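Local coordinates for protein mosquitocidal toxin (PDB 2CB4) that probably transfers ADP-ribose to target proteins, as the catalytic domain of a larger bacterial toxin that acts on mosquitoes, at residues 189-194 with 211-216; 193-198 with 205-210. The protein carries 1 engineered substitution. All coordinates share one frame; numbering follows the deposited sequence.

Interaction 1. Residues 189-194 with 211-216; sequences PEFIRS and NFINPS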
loop_
_atom_site.group_PDB
_atom_site.type_symbol
_atom_site.label_atom_id
_atom_site.label_comp_id
_atom_site.label_asym_id
_atom_site.label_seq_id
_atom_site.Cartn_x
_atom_site.Cartn_y
_atom_site.Cartn_z
ATOM N N PRO A 189 -28.307 -17.737 -12.049
ATOM C CA PRO A 189 -29.560 -16.988 -12.266
ATOM C C PRO A 189 -30.571 -17.582 -13.236
ATOM O O PRO A 189 -31.781 -17.292 -13.155
ATOM C CB PRO A 189 -29.064 -15.604 -12.741
ATOM C CG PRO A 189 -27.684 -15.841 -13.269
ATOM C CD PRO A 189 -27.112 -16.940 -12.435
ATOM N N GLU A 190 -30.102 -18.387 -14.180
ATOM C CA GLU A 190 -31.027 -18.992 -15.160
ATOM C C GLU A 190 -31.999 -20.004 -14.533
ATOM O O GLU A 190 -32.955 -20.412 -15.159
ATOM C CB GLU A 190 -30.281 -19.562 -16.384
ATOM C CG GLU A 190 -29.354 -20.752 -16.088
ATOM C CD GLU A 190 -27.936 -20.345 -15.817
ATOM O OE1 GLU A 190 -27.718 -19.181 -15.415
ATOM O OE2 GLU A 190 -27.034 -21.204 -15.990
ATOM N N PHE A 191 -31.765 -20.371 -13.278
ATOM C CA PHE A 191 -32.637 -21.292 -12.534
ATOM C C PHE A 191 -33.625 -20.551 -11.613
ATOM O O PHE A 191 -34.374 -21.180 -10.854
ATOM C CB PHE A 191 -31.775 -22.253 -11.717
ATOM C CG PHE A 191 -30.862 -23.076 -12.579
ATOM C CD1 PHE A 191 -31.403 -23.831 -13.642
ATOM C CD2 PHE A 191 -29.485 -23.052 -12.400
ATOM C CE1 PHE A 191 -30.569 -24.561 -14.484
ATOM C CE2 PHE A 191 -28.656 -23.774 -13.240
ATOM C CZ PHE A 191 -29.199 -24.521 -14.304
ATOM N N ILE A 192 -33.604 -19.219 -11.672
ATOM C CA ILE A 192 -34.471 -18.380 -10.850
ATOM C C ILE A 192 -35.507 -17.795 -11.778
ATOM O O ILE A 192 -35.199 -16.986 -12.660
ATOM C CB ILE A 192 -33.666 -17.283 -10.075
ATOM C CG1 ILE A 192 -32.364 -17.885 -9.507
ATOM C CG2 ILE A 192 -34.529 -16.654 -8.985
ATOM C CD1 ILE A 192 -31.453 -16.875 -8.796
ATOM N N ARG A 193 -36.737 -18.266 -11.616
ATOM C CA ARG A 193 -37.810 -17.859 -12.495
ATOM C C ARG A 193 -38.448 -16.513 -12.213
ATOM O O ARG A 193 -38.813 -15.781 -13.124
ATOM C CB ARG A 193 -38.911 -18.942 -12.551
ATOM C CG ARG A 193 -39.966 -18.584 -13.634
ATOM C CD ARG A 193 -40.800 -19.764 -14.031
ATOM N NE ARG A 193 -41.796 -20.050 -13.013
ATOM C CZ ARG A 193 -42.693 -21.021 -13.091
ATOM N NH1 ARG A 193 -42.731 -21.793 -14.152
ATOM N NH2 ARG A 193 -43.558 -21.215 -12.105
ATOM N N SER A 194 -38.644 -16.213 -10.938
ATOM C CA SER A 194 -39.299 -14.973 -10.580
ATOM C C SER A 194 -39.030 -14.646 -9.126
ATOM O O SER A 194 -38.377 -15.398 -8.406
ATOM C CB SER A 194 -40.824 -15.157 -10.771
ATOM O OG SER A 194 -41.362 -16.132 -9.853
ATOM N N ASN A 211 -34.762 -14.630 -18.646
ATOM C CA ASN A 211 -33.671 -15.544 -18.951
ATOM C C ASN A 211 -33.768 -16.874 -18.218
ATOM O O ASN A 211 -32.832 -17.655 -18.210
ATOM C CB ASN A 211 -32.322 -14.887 -18.623
ATOM C CG ASN A 211 -32.205 -13.494 -19.204
ATOM O OD1 ASN A 211 -32.577 -13.257 -20.339
ATOM N ND2 ASN A 211 -31.683 -12.579 -18.427
ATOM N N PHE A 212 -34.911 -17.127 -17.600
ATOM C CA PHE A 212 -35.121 -18.383 -16.909
ATOM C C PHE A 212 -34.938 -19.523 -17.968
ATOM O O PHE A 212 -35.376 -19.414 -19.108
ATOM C CB PHE A 212 -36.526 -18.406 -16.301
ATOM C CG PHE A 212 -36.871 -19.725 -15.660
ATOM C CD1 PHE A 212 -36.109 -20.215 -14.603
ATOM C CD2 PHE A 212 -37.910 -20.505 -16.158
ATOM C CE1 PHE A 212 -36.396 -21.453 -14.029
ATOM C CE2 PHE A 212 -38.205 -21.742 -15.573
ATOM C CZ PHE A 212 -37.434 -22.218 -14.524
ATOM N N ILE A 213 -34.257 -20.584 -17.560
ATOM C CA ILE A 213 -33.925 -21.729 -18.386
ATOM C C ILE A 213 -35.071 -22.281 -19.275
ATOM O O ILE A 213 -34.811 -22.799 -20.356
ATOM C CB ILE A 213 -33.323 -22.825 -17.495
ATOM C CG1 ILE A 213 -32.321 -23.696 -18.271
ATOM C CG2 ILE A 213 -34.441 -23.610 -16.814
ATOM C CD1 ILE A 213 -31.344 -22.943 -19.064
ATOM N N ASN A 214 -36.331 -22.158 -18.842
ATOM C CA ASN A 214 -37.507 -22.579 -19.660
ATOM C C ASN A 214 -38.507 -21.435 -19.776
ATOM O O ASN A 214 -39.481 -21.372 -19.025
ATOM C CB ASN A 214 -38.226 -23.769 -19.059
ATOM C CG ASN A 214 -39.179 -24.441 -20.065
ATOM O OD1 ASN A 214 -39.451 -25.632 -19.952
ATOM N ND2 ASN A 214 -39.661 -23.683 -21.059
ATOM N N PRO A 215 -38.256 -20.541 -20.719
ATOM C CA PRO A 215 -39.091 -19.358 -20.940
ATOM C C PRO A 215 -40.543 -19.598 -21.310
ATOM O O PRO A 215 -41.372 -18.688 -21.208
ATOM C CB PRO A 215 -38.376 -18.605 -22.085
ATOM C CG PRO A 215 -37.148 -19.388 -22.418
ATOM C CD PRO A 215 -37.225 -20.714 -21.769
ATOM N N SER A 216 -40.866 -20.796 -21.770
ATOM C CA SER A 216 -42.261 -21.083 -22.149
ATOM C C SER A 216 -43.164 -21.201 -20.920
ATOM O O SER A 216 -44.396 -21.134 -21.030
ATOM C CB SER A 216 -42.356 -22.351 -23.012
ATOM O OG SER A 216 -41.949 -23.493 -22.279
#

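Interaction 2. Residues 193-198 with 205-210; sequences RSTYEY and RIWINP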
loop_
_atom_site.group_PDB
_atom_site.type_symbol
_atom_site.label_atom_id
_atom_site.label_comp_id
_atom_site.label_asym_id
_atom_site.label_seq_id
_atom_site.Cartn_x
_atom_site.Cartn_y
_atom_site.Cartn_z
ATOM N N ARG A 193 -36.737 -18.266 -11.616
ATOM C CA ARG A 193 -37.810 -17.859 -12.495
ATOM C C ARG A 193 -38.448 -16.513 -12.213
ATOM O O ARG A 193 -38.813 -15.781 -13.124
ATOM C CB ARG A 193 -38.911 -18.942 -12.551
ATOM C CG ARG A 193 -39.966 -18.584 -13.634
ATOM C CD ARG A 193 -40.800 -19.764 -14.031
ATOM N NE ARG A 193 -41.796 -20.050 -13.013
ATOM C CZ ARG A 193 -42.693 -21.021 -13.091
ATOM N NH1 ARG A 193 -42.731 -21.793 -14.152
ATOM N NH2 ARG A 193 -43.558 -21.215 -12.105
ATOM N N SER A 194 -38.644 -16.213 -10.938
ATOM C CA SER A 194 -39.299 -14.973 -10.580
ATOM C C SER A 194 -39.030 -14.646 -9.126
ATOM O O SER A 194 -38.377 -15.398 -8.406
ATOM C CB SER A 194 -40.824 -15.157 -10.771
ATOM O OG SER A 194 -41.362 -16.132 -9.853
ATOM N N THR A 195 -39.592 -13.538 -8.680
ATOM C CA THR A 195 -39.504 -13.180 -7.274
ATOM C C THR A 195 -40.654 -12.260 -6.899
ATOM O O THR A 195 -41.157 -11.507 -7.729
ATOM C CB THR A 195 -38.119 -12.573 -6.854
ATOM O OG1 THR A 195 -38.025 -12.580 -5.421
ATOM C CG2 THR A 195 -37.952 -11.134 -7.353
ATOM N N TYR A 196 -41.084 -12.348 -5.652
ATOM C CA TYR A 196 -42.106 -11.464 -5.126
ATOM C C TYR A 196 -41.335 -10.423 -4.329
ATOM O O TYR A 196 -40.496 -10.777 -3.501
ATOM C CB TYR A 196 -42.968 -12.163 -4.083
ATOM C CG TYR A 196 -43.971 -13.105 -4.634
ATOM C CD1 TYR A 196 -44.332 -13.067 -5.970
ATOM C CD2 TYR A 196 -44.565 -14.046 -3.818
ATOM C CE1 TYR A 196 -45.258 -13.959 -6.488
ATOM C CE2 TYR A 196 -45.513 -14.919 -4.311
ATOM C CZ TYR A 196 -45.855 -14.875 -5.649
ATOM O OH TYR A 196 -46.779 -15.767 -6.129
ATOM N N GLU A 197 -41.662 -9.153 -4.532
ATOM C CA GLU A 197 -41.061 -8.085 -3.748
ATOM C C GLU A 197 -42.096 -7.693 -2.688
ATOM O O GLU A 197 -43.188 -7.231 -3.012
ATOM C CB GLU A 197 -40.749 -6.875 -4.623
ATOM C CG GLU A 197 -40.238 -5.699 -3.845
ATOM C CD GLU A 197 -39.734 -4.583 -4.734
ATOM O OE1 GLU A 197 -39.613 -4.777 -5.962
ATOM O OE2 GLU A 197 -39.458 -3.504 -4.197
ATOM N N TYR A 198 -41.750 -7.875 -1.414
ATOM C CA TYR A 198 -42.659 -7.511 -0.301
ATOM C C TYR A 198 -42.143 -6.269 0.394
ATOM O O TYR A 198 -40.934 -6.144 0.614
ATOM C CB TYR A 198 -42.653 -8.602 0.783
ATOM C CG TYR A 198 -43.283 -9.918 0.391
ATOM C CD1 TYR A 198 -44.641 -10.132 0.575
ATOM C CD2 TYR A 198 -42.511 -10.977 -0.108
ATOM C CE1 TYR A 198 -45.244 -11.354 0.228
ATOM C CE2 TYR A 198 -43.104 -12.217 -0.433
ATOM C CZ TYR A 198 -44.469 -12.396 -0.251
ATOM O OH TYR A 198 -45.084 -13.605 -0.563
ATOM N N ARG A 205 -44.848 -6.038 -5.944
ATOM C CA ARG A 205 -44.427 -6.300 -7.304
ATOM C C ARG A 205 -44.008 -7.732 -7.508
ATOM O O ARG A 205 -43.461 -8.363 -6.604
ATOM C CB ARG A 205 -43.254 -5.390 -7.642
ATOM C CG ARG A 205 -42.699 -5.550 -9.025
ATOM C CD ARG A 205 -41.942 -4.287 -9.381
ATOM N NE ARG A 205 -42.843 -3.229 -9.822
ATOM C CZ ARG A 205 -42.695 -1.933 -9.534
ATOM N NH1 ARG A 205 -41.682 -1.526 -8.780
ATOM N NH2 ARG A 205 -43.578 -1.047 -9.983
ATOM N N ILE A 206 -44.238 -8.219 -8.727
ATOM C CA ILE A 206 -43.845 -9.561 -9.134
ATOM C C ILE A 206 -42.863 -9.375 -10.281
ATOM O O ILE A 206 -43.177 -8.711 -11.259
ATOM C CB ILE A 206 -45.047 -10.410 -9.618
ATOM C CG1 ILE A 206 -46.037 -10.596 -8.462
ATOM C CG2 ILE A 206 -44.560 -11.794 -10.135
ATOM C CD1 ILE A 206 -47.414 -11.036 -8.898
ATOM N N TRP A 207 -41.663 -9.919 -10.115
ATOM C CA TRP A 207 -40.597 -9.823 -11.100
ATOM C C TRP A 207 -40.444 -11.155 -11.814
ATOM O O TRP A 207 -40.369 -12.203 -11.172
ATOM C CB TRP A 207 -39.268 -9.550 -10.396
ATOM C CG TRP A 207 -39.168 -8.184 -9.795
ATOM C CD1 TRP A 207 -39.483 -7.804 -8.493
ATOM C CD2 TRP A 207 -38.660 -7.019 -10.441
ATOM N NE1 TRP A 207 -39.233 -6.466 -8.331
ATOM C CE2 TRP A 207 -38.732 -5.956 -9.507
ATOM C CE3 TRP A 207 -38.193 -6.757 -11.743
ATOM C CZ2 TRP A 207 -38.328 -4.656 -9.829
ATOM C CZ3 TRP A 207 -37.799 -5.460 -12.054
ATOM C CH2 TRP A 207 -37.848 -4.427 -11.087
ATOM N N ILE A 208 -40.367 -11.095 -13.142
ATOM C CA ILE A 208 -40.167 -12.270 -13.971
ATOM C C ILE A 208 -38.752 -12.199 -14.541
ATOM O O ILE A 208 -38.336 -11.148 -15.010
ATOM C CB ILE A 208 -41.153 -12.300 -15.158
ATOM C CG1 ILE A 208 -42.612 -12.117 -14.676
ATOM C CG2 ILE A 208 -41.000 -13.590 -15.944
ATOM C CD1 ILE A 208 -43.065 -13.203 -13.787
ATOM N N ASN A 209 -38.017 -13.309 -14.485
ATOM C CA ASN A 209 -36.661 -13.379 -15.048
ATOM C C ASN A 209 -36.841 -13.932 -16.478
ATOM O O ASN A 209 -37.093 -15.115 -16.647
ATOM C CB ASN A 209 -35.798 -14.357 -14.248
ATOM C CG ASN A 209 -34.387 -14.451 -14.778
ATOM O OD1 ASN A 209 -34.008 -13.739 -15.701
ATOM N ND2 ASN A 209 -33.590 -15.309 -14.173
ATOM N N PRO A 210 -36.734 -13.078 -17.497
ATOM C CA PRO A 210 -36.925 -13.533 -18.896
ATOM C C PRO A 210 -35.893 -14.578 -19.345
ATOM O O PRO A 210 -36.103 -15.275 -20.327
ATOM C CB PRO A 210 -36.739 -12.247 -19.719
ATOM C CG PRO A 210 -36.898 -11.128 -18.736
ATOM C CD PRO A 210 -36.347 -11.659 -17.436
HETATM O O HOH W 1 -39.835 -2.385 -7.319
#

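Interaction 1. Residues 189-194 with 211-216
Arg193 lays the carbon part of its side chain over one face of the Phe212 ring. CB does this most squarely: it lies 3.7 Å from the ring centroid of Phe212, close to the ring normal, a CH-pi contact. With CG of Arg193 anti to the backbone N (chi1 -173°), that carbon sits by CG and CD2 of the ring; the extended chi2 (162°) carries CD on across the same face, to 3.6 Å between Arg193 CD and Phe212 CE2. The chain then bends at chi3, and the guanidinium plane is steeply turned from the ring rather than stacked on it; its polar end goes to Glu155 and Thr217. The opposite face of Phe212 meets CG2 of Ile213, offset toward the rim.

Phe212 also reaches the backbone turn at 190-191. Phe191 O comes to the edge of the ring, 3.8 Å from Phe212 CE1. Glu190 O lies 3.2 Å from Phe212 CD1, and the same oxygen takes the one hydrogen bond between the segments, from Ile213 N at 2.7 Å, nearly straight and in the carbonyl plane. A CA-H...O contact from Phe212 CA to Glu190 O, 3.4 Å, adds to that grip.

On the same residue, Glu190 CG sits between its own backbone N and carbonyl carbon (chi1 66°), over the centre of the Phe191 ring. Ile213 CD1 approaches Glu190 CG at 4.2 Å, and the carboxylate leads away to a salt bridge with Arg188.

The contact ties the 3-10 turn and first residues of strand 192-199 to the loop that leaves strand 202-208. Strand 150-156 pairs with 192-199, helix 86-92 packs against Ile192, and Phe175 and Phe260 of the second subunit pack on Ile213 and Glu190 respectively.

Interaction 2. Residues 193-198 with 205-210
Thr195 and Trp207 exchange two backbone bonds, Thr195 N to Trp207 O and Trp207 N to Thr195 O, each 2.9 Å. Glu197 N to Arg205 O continues the ladder, and at the other end Asn209 N reaches Arg193 O from 38° above the carbonyl plane. This is the antiparallel hairpin of strands 192-199 and 202-208, part of the large mixed sheet of an ADP-ribosyltransferase-clan domain; Ser194 with Ile208 and Tyr196 with Ile206 are its non-hydrogen-bonded pairs.

Polar contacts gather on the face of Thr195, Glu197, Arg205 and Trp207. Glu197 CG is anti to its backbone N (chi1 175°) and the chain extended beyond, bringing the carboxylate alongside the indole and nearly coplanar with it. Trp207 NE1 gives Glu197 OE1 an almost straight bond of 2.9 Å in the indole plane. A water donates to that OE1 and accepts from Arg205 NH1; Arg205 NE bonds to Ser228, and His199 and Asn241 hold Glu197 OE2.

Apolar packing occupies both faces. Arg205 CD sits over one face of the indole, toward its rim, and Thr195 CG2 touches Trp207 CB at 3.7 Å. On the other face of the sheet, Tyr196 CD1 lies 3.9 Å from Ile206 CG1, side by side.

In the fold
Both contacts are buried and share strand 192-199, and Arg193 takes part in both; their centres lie about 11 Å apart. Interaction 2 is regular sheet pairing, carried by a ladder of backbone bonds. Interaction 1 begins where that ladder stops: a single backbone bond remains and aromatic and aliphatic packing does the rest, beside the second subunit. Asn209 bridges the two, its ND2 probably hydrogen-bonded to Ile192 O at 2.8 Å and its OD1 accepting from Asn211 N as the chain turns into the loop. Arg193 gives its carbonyl to interaction 2 and its side chain to interaction 1.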